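PDB 7CPX: lovastatin nonaketide synthase, polyketide synthase component from Aspergillus terreus, which builds the polyketide chain of dihydromonacolin L, the lovastatin precursor, from malonyl-CoA using NADPH and S-adenosyl-L-methionine. Local coordinates for residues V12-F20 with E104-A113; A203-I211 with H367-A375. The protein carries 2 engineered substitutions. All blocks are in the same frame, centred on the assembly; numbering follows the deposited sequence.

Interaction 1: V12-F20 with E104-A113; sequences VVVGSGCRF and ETVYEAVTNA
R19 reaches from strand 12-19 to two acids one helical turn apart, E104 and E108, where helix 104-113 packs along the mixed sheet of the ketosynthase's thiolase fold. NE of R19 donates to OE2 of E108 at 3.3 Å, the oxygen lying at the guanidinium edge, only 7° out of its plane. NH1 faces E104, although the exact place of that carboxylate is less sure. W930 also donates to E108 OE2, so the buried charge has a second partner. Farther along, ND2 of N112 donates to the backbone O of S16 in a bond modelled improbably short, so its exact length is doubtful.

The strand runs roughly antiparallel to the helix, at 147°, with axes 5.5 Å apart. Such closeness suits G15 and G17, which have no side chain to hold the helix off: CA of G15 is 4.0 Å from CA of A113. The small A109 sits against the strand backbone at G17, its CB 3.3 Å from G17 N. T105 buries its hydroxyl against L101 O and S250, while its methyl CG2 lies 3.4 Å from CG of R19. At the other end, CG2 of V14 meets CB of A113 at 3.5 Å.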
loop_
_atom_site.group_PDB
_atom_site.type_symbol
_atom_site.label_atom_id
_atom_site.label_comp_id
_atom_site.label_asym_id
_atom_site.label_seq_id
_atom_site.Cartn_x
_atom_site.Cartn_y
_atom_site.Cartn_z
ATOM N N VAL A 12 22.989 42.235 29.406
ATOM C CA VAL A 12 23.878 41.366 30.166
ATOM C C VAL A 12 23.296 39.960 30.218
ATOM O O VAL A 12 22.117 39.777 30.534
ATOM C CB VAL A 12 24.114 41.923 31.582
ATOM C CG1 VAL A 12 22.924 41.664 32.470
ATOM C CG2 VAL A 12 25.360 41.333 32.180
ATOM N N VAL A 13 24.128 38.972 29.896
ATOM C CA VAL A 13 23.791 37.567 30.103
ATOM C C VAL A 13 24.083 37.239 31.562
ATOM O O VAL A 13 25.247 37.186 31.974
ATOM C CB VAL A 13 24.584 36.649 29.169
ATOM C CG1 VAL A 13 24.186 35.207 29.404
ATOM C CG2 VAL A 13 24.366 37.028 27.721
ATOM N N VAL A 14 23.021 37.016 32.338
ATOM C CA VAL A 14 23.156 36.687 33.751
ATOM C C VAL A 14 23.134 35.186 34.002
ATOM O O VAL A 14 23.639 34.733 35.039
ATOM C CB VAL A 14 22.039 37.352 34.574
ATOM C CG1 VAL A 14 22.126 38.856 34.468
ATOM C CG2 VAL A 14 20.674 36.879 34.100
ATOM N N GLY A 15 22.555 34.408 33.098
ATOM C CA GLY A 15 22.486 32.972 33.274
ATOM C C GLY A 15 22.127 32.300 31.973
ATOM O O GLY A 15 21.623 32.935 31.040
ATOM N N SER A 16 22.389 30.997 31.921
ATOM C CA SER A 16 22.142 30.242 30.706
ATOM C C SER A 16 21.790 28.803 31.049
ATOM O O SER A 16 22.203 28.270 32.081
ATOM C CB SER A 16 23.356 30.277 29.771
ATOM O OG SER A 16 24.511 29.770 30.414
ATOM N N GLY A 17 21.019 28.195 30.167
ATOM C CA GLY A 17 20.704 26.781 30.267
ATOM C C GLY A 17 20.886 26.128 28.918
ATOM O O GLY A 17 20.370 26.607 27.909
ATOM N N CYS A 18 21.626 25.024 28.907
ATOM C CA CYS A 18 22.101 24.443 27.661
ATOM C C CYS A 18 21.794 22.957 27.611
ATOM O O CYS A 18 22.019 22.235 28.585
ATOM C CB CYS A 18 23.609 24.666 27.503
ATOM S SG CYS A 18 24.070 26.385 27.212
ATOM N N ARG A 19 21.279 22.514 26.469
ATOM C CA ARG A 19 21.198 21.108 26.095
ATOM C C ARG A 19 21.943 21.025 24.772
ATOM O O ARG A 19 21.361 21.246 23.708
ATOM C CB ARG A 19 19.765 20.627 25.968
ATOM C CG ARG A 19 18.973 20.689 27.251
ATOM C CD ARG A 19 19.487 19.704 28.278
ATOM N NE ARG A 19 18.626 19.676 29.453
ATOM C CZ ARG A 19 17.500 18.982 29.537
ATOM N NH1 ARG A 19 17.074 18.229 28.537
ATOM N NH2 ARG A 19 16.779 19.051 30.650
ATOM N N PHE A 20 23.239 20.749 24.851
ATOM C CA PHE A 20 24.110 20.733 23.694
ATOM C C PHE A 20 24.712 19.349 23.507
ATOM O O PHE A 20 24.843 18.586 24.470
ATOM C CB PHE A 20 25.233 21.764 23.841
ATOM C CG PHE A 20 24.866 23.129 23.347
ATOM C CD1 PHE A 20 23.960 23.908 24.040
ATOM C CD2 PHE A 20 25.431 23.635 22.193
ATOM C CE1 PHE A 20 23.621 25.164 23.591
ATOM C CE2 PHE A 20 25.096 24.890 21.736
ATOM C CZ PHE A 20 24.190 25.659 22.436
ATOM N N GLU A 104 12.838 23.299 29.596
ATOM C CA GLU A 104 13.860 22.828 30.525
ATOM C C GLU A 104 15.054 23.775 30.560
ATOM O O GLU A 104 15.542 24.133 31.638
ATOM C CB GLU A 104 14.299 21.415 30.146
ATOM C CG GLU A 104 13.211 20.370 30.331
ATOM C CD GLU A 104 13.644 18.986 29.895
ATOM O OE1 GLU A 104 14.650 18.878 29.165
ATOM O OE2 GLU A 104 12.978 18.004 30.282
ATOM N N THR A 105 15.526 24.210 29.390
ATOM C CA THR A 105 16.692 25.083 29.330
ATOM C C THR A 105 16.390 26.467 29.878
ATOM O O THR A 105 17.262 27.087 30.489
ATOM C CB THR A 105 17.195 25.195 27.893
ATOM O OG1 THR A 105 16.110 25.559 27.030
ATOM C CG2 THR A 105 17.786 23.882 27.439
ATOM N N VAL A 106 15.178 26.975 29.666
ATOM C CA VAL A 106 14.821 28.274 30.217
ATOM C C VAL A 106 14.761 28.202 31.733
ATOM O O VAL A 106 15.214 29.118 32.426
ATOM C CB VAL A 106 13.496 28.769 29.615
ATOM C CG1 VAL A 106 12.978 29.959 30.399
ATOM C CG2 VAL A 106 13.697 29.153 28.165
ATOM N N TYR A 107 14.203 27.120 32.278
ATOM C CA TYR A 107 14.221 26.970 33.728
ATOM C C TYR A 107 15.650 26.855 34.241
ATOM O O TYR A 107 15.989 27.419 35.287
ATOM C CB TYR A 107 13.405 25.757 34.164
ATOM C CG TYR A 107 13.322 25.633 35.668
ATOM C CD1 TYR A 107 12.401 26.373 36.392
ATOM C CD2 TYR A 107 14.179 24.796 36.364
ATOM C CE1 TYR A 107 12.328 26.275 37.765
ATOM C CE2 TYR A 107 14.113 24.690 37.738
ATOM C CZ TYR A 107 13.186 25.432 38.435
ATOM O OH TYR A 107 13.115 25.329 39.806
ATOM N N GLU A 108 16.503 26.127 33.517
ATOM C CA GLU A 108 17.900 26.015 33.921
ATOM C C GLU A 108 18.587 27.374 33.904
ATOM O O GLU A 108 19.377 27.690 34.798
ATOM C CB GLU A 108 18.635 25.037 33.006
ATOM C CG GLU A 108 18.231 23.589 33.196
ATOM C CD GLU A 108 18.863 22.670 32.169
ATOM O OE1 GLU A 108 19.681 23.155 31.360
ATOM O OE2 GLU A 108 18.540 21.464 32.170
ATOM N N ALA A 109 18.308 28.184 32.883
ATOM C CA ALA A 109 18.917 29.506 32.790
ATOM C C ALA A 109 18.420 30.418 33.900
ATOM O O ALA A 109 19.200 31.179 34.482
ATOM C CB ALA A 109 18.623 30.123 31.423
ATOM N N VAL A 110 17.123 30.362 34.203
ATOM C CA VAL A 110 16.583 31.146 35.308
ATOM C C VAL A 110 17.237 30.723 36.615
ATOM O O VAL A 110 17.604 31.562 37.447
ATOM C CB VAL A 110 15.051 30.995 35.361
ATOM C CG1 VAL A 110 14.481 31.650 36.603
ATOM C CG2 VAL A 110 14.428 31.609 34.128
ATOM N N THR A 111 17.390 29.415 36.814
ATOM C CA THR A 111 18.028 28.908 38.022
ATOM C C THR A 111 19.471 29.390 38.124
ATOM O O THR A 111 19.903 29.875 39.175
ATOM C CB THR A 111 17.965 27.380 38.021
ATOM O OG1 THR A 111 16.614 26.955 38.241
ATOM C CG2 THR A 111 18.861 26.802 39.090
ATOM N N ASN A 112 20.228 29.269 37.033
ATOM C CA ASN A 112 21.632 29.660 37.053
ATOM C C ASN A 112 21.782 31.159 37.270
ATOM O O ASN A 112 22.696 31.603 37.974
ATOM C CB ASN A 112 22.308 29.233 35.752
ATOM C CG ASN A 112 22.301 27.731 35.561
ATOM O OD1 ASN A 112 22.224 26.973 36.527
ATOM N ND2 ASN A 112 22.383 27.292 34.311
ATOM N N ALA A 113 20.895 31.955 36.671
ATOM C CA ALA A 113 20.925 33.395 36.882
ATOM C C ALA A 113 20.648 33.759 38.331
ATOM O O ALA A 113 20.973 34.876 38.753
ATOM C CB ALA A 113 19.907 34.079 35.972
#

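Interaction 2: A203-I211 with H367-A375; sequences AIAAGANLI and HTEGTAGLA
No clear hydrogen bond joins N209, G207 and A205 to E369, T371 and L374, which press on them, although every touching residue is buried. In the thiolase fold of the ketosynthase, strand 203-209 of the same mixed sheet packs against helix 369-375 at 138°, their axes 5.4 Å apart. Segment 367-375 also carries H367, a predicted active-site residue, which places this contact beside the probable condensing site.

G207 permits the close approach: its CA comes to 3.9 Å from CA of T371, leaving the threonine's branched CB to rest over the G207 peptide. G370 is also without a side chain, which suits a turn lying so near the strand. Next along, N209 extends toward segment 367-375, CG anti to its own N (chi1 171°), bringing OD1 alongside the aliphatic part of E369, 3.2 Å from CG. The amide and carboxylate planes stand 56° apart, and each group has its polar partners outside the two segments: T133 for OD1 of N209, Y242 for OE2 of E369. E369 also lies near C181, the predicted nucleophile.

S184 OG of helix 183-196 bonds both G370 O and L374 N, a helical turn apart, and so ties this helix to its neighbour. L374 supplies the apolar end of the interface; the small side chain of A205 leaves room for its isobutyl group, which lies against the strand backbone, with CG 4.0 Å from O of A205.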
loop_
_atom_site.group_PDB
_atom_site.type_symbol
_atom_site.label_atom_id
_atom_site.label_comp_id
_atom_site.label_asym_id
_atom_site.label_seq_id
_atom_site.Cartn_x
_atom_site.Cartn_y
_atom_site.Cartn_z
ATOM N N ALA A 203 14.583 39.181 29.776
ATOM C CA ALA A 203 14.212 38.649 28.470
ATOM C C ALA A 203 14.976 37.361 28.224
ATOM O O ALA A 203 16.207 37.353 28.245
ATOM C CB ALA A 203 14.501 39.661 27.363
ATOM N N ILE A 204 14.250 36.278 27.987
ATOM C CA ILE A 204 14.871 35.030 27.570
ATOM C C ILE A 204 15.146 35.120 26.077
ATOM O O ILE A 204 14.245 35.414 25.287
ATOM C CB ILE A 204 13.977 33.827 27.894
ATOM C CG1 ILE A 204 13.820 33.659 29.406
ATOM C CG2 ILE A 204 14.549 32.573 27.274
ATOM C CD1 ILE A 204 15.120 33.482 30.154
ATOM N N ALA A 205 16.398 34.907 25.695
ATOM C CA ALA A 205 16.777 34.709 24.305
ATOM C C ALA A 205 17.134 33.238 24.168
ATOM O O ALA A 205 18.156 32.788 24.696
ATOM C CB ALA A 205 17.945 35.609 23.911
ATOM N N ALA A 206 16.277 32.484 23.501
ATOM C CA ALA A 206 16.431 31.047 23.405
ATOM C C ALA A 206 16.538 30.639 21.945
ATOM O O ALA A 206 16.234 31.404 21.031
ATOM C CB ALA A 206 15.260 30.321 24.077
ATOM N N GLY A 207 16.994 29.412 21.746
ATOM C CA GLY A 207 17.070 28.832 20.422
ATOM C C GLY A 207 16.944 27.336 20.528
ATOM O O GLY A 207 17.343 26.733 21.529
ATOM N N ALA A 208 16.385 26.726 19.488
ATOM C CA ALA A 208 16.140 25.290 19.510
ATOM C C ALA A 208 16.256 24.728 18.105
ATOM O O ALA A 208 15.518 25.142 17.207
ATOM C CB ALA A 208 14.761 24.983 20.094
ATOM N N ASN A 209 17.180 23.789 17.923
ATOM C CA ASN A 209 17.259 22.985 16.714
ATOM C C ASN A 209 17.407 21.533 17.129
ATOM O O ASN A 209 18.307 21.198 17.906
ATOM C CB ASN A 209 18.428 23.404 15.828
ATOM C CG ASN A 209 18.656 22.447 14.677
ATOM O OD1 ASN A 209 18.016 22.550 13.631
ATOM N ND2 ASN A 209 19.577 21.509 14.863
ATOM N N LEU A 210 16.531 20.679 16.618
ATOM C CA LEU A 210 16.522 19.273 16.984
ATOM C C LEU A 210 16.411 18.412 15.738
ATOM O O LEU A 210 15.862 18.829 14.714
ATOM C CB LEU A 210 15.371 18.958 17.941
ATOM C CG LEU A 210 15.473 19.627 19.311
ATOM C CD1 LEU A 210 14.271 19.268 20.149
ATOM C CD2 LEU A 210 16.751 19.224 20.020
ATOM N N ILE A 211 16.939 17.197 15.847
ATOM C CA ILE A 211 16.948 16.240 14.752
ATOM C C ILE A 211 15.964 15.130 15.087
ATOM O O ILE A 211 16.322 14.136 15.727
ATOM C CB ILE A 211 18.365 15.692 14.511
ATOM C CG1 ILE A 211 19.237 16.776 13.881
ATOM C CG2 ILE A 211 18.315 14.463 13.634
ATOM C CD1 ILE A 211 20.709 16.566 14.072
ATOM N N HIS A 367 26.537 22.649 13.435
ATOM C CA HIS A 367 25.670 23.736 12.996
ATOM C C HIS A 367 24.267 23.465 13.515
ATOM O O HIS A 367 23.518 22.674 12.939
ATOM C CB HIS A 367 25.683 23.850 11.478
ATOM C CG HIS A 367 24.855 24.979 10.956
ATOM N ND1 HIS A 367 25.394 26.196 10.600
ATOM C CD2 HIS A 367 23.522 25.082 10.745
ATOM C CE1 HIS A 367 24.431 26.997 10.184
ATOM N NE2 HIS A 367 23.286 26.346 10.262
ATOM N N THR A 368 23.902 24.126 14.613
ATOM C CA THR A 368 22.626 23.897 15.276
ATOM C C THR A 368 21.536 24.833 14.765
ATOM O O THR A 368 20.593 25.149 15.498
ATOM C CB THR A 368 22.787 24.033 16.789
ATOM O OG1 THR A 368 23.185 25.367 17.113
ATOM C CG2 THR A 368 23.834 23.061 17.304
ATOM N N GLU A 369 21.661 25.295 13.522
ATOM C CA GLU A 369 20.599 26.021 12.836
ATOM C C GLU A 369 19.994 27.123 13.700
ATOM O O GLU A 369 20.641 28.144 13.951
ATOM C CB GLU A 369 19.512 25.041 12.390
ATOM C CG GLU A 369 20.007 23.909 11.507
ATOM C CD GLU A 369 20.356 24.361 10.106
ATOM O OE1 GLU A 369 20.489 25.582 9.886
ATOM O OE2 GLU A 369 20.487 23.492 9.218
ATOM N N GLY A 370 18.759 26.923 14.168
ATOM C CA GLY A 370 18.051 27.998 14.843
ATOM C C GLY A 370 18.798 28.527 16.050
ATOM O O GLY A 370 18.935 29.741 16.224
ATOM N N THR A 371 19.299 27.631 16.893
ATOM C CA THR A 371 20.043 28.023 18.080
ATOM C C THR A 371 21.509 28.294 17.785
ATOM O O THR A 371 22.241 28.713 18.688
ATOM C CB THR A 371 19.935 26.940 19.154
ATOM O OG1 THR A 371 20.295 27.489 20.427
ATOM C CG2 THR A 371 20.861 25.800 18.837
ATOM N N ALA A 372 21.947 28.080 16.542
ATOM C CA ALA A 372 23.362 28.213 16.215
ATOM C C ALA A 372 23.907 29.545 16.702
ATOM O O ALA A 372 24.926 29.598 17.402
ATOM C CB ALA A 372 23.557 28.067 14.706
ATOM N N GLY A 373 23.221 30.631 16.365
ATOM C CA GLY A 373 23.589 31.937 16.864
ATOM C C GLY A 373 23.853 31.905 18.352
ATOM O O GLY A 373 24.975 32.170 18.799
ATOM N N LEU A 374 22.831 31.541 19.131
ATOM C CA LEU A 374 23.003 31.474 20.577
ATOM C C LEU A 374 24.172 30.575 20.944
ATOM O O LEU A 374 24.968 30.912 21.829
ATOM C CB LEU A 374 21.722 30.976 21.242
ATOM C CG LEU A 374 20.794 32.050 21.807
ATOM C CD1 LEU A 374 19.545 31.409 22.360
ATOM C CD2 LEU A 374 21.494 32.848 22.887
ATOM N N ALA A 375 24.305 29.435 20.266
ATOM C CA ALA A 375 25.440 28.564 20.539
ATOM C C ALA A 375 26.736 29.348 20.428
ATOM O O ALA A 375 27.536 29.393 21.371
ATOM C CB ALA A 375 25.439 27.377 19.577
#

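Overall arrangement
The two contacts follow one another along the chain and neither nests nor crosses. Interaction 1 closes an 83-residue loop from strand 11-19 to helix 97-113; interaction 2 then opens at strand 203-209 and closes 155 residues later at helix 369-386. Their strands belong to one mixed sheet, separated by strand 247-255, which is antiparallel to both. The two helices lie on opposite faces of it: A206 and A208 turn to L102 of helix 97-113, while S16 and C18 turn to M378 of helix 369-386. Direct packing joins the contacts, through F20 CE2 with A375 CB at 3.3 Å and V106 CG2 with I204 CG2 at 3.6 Å.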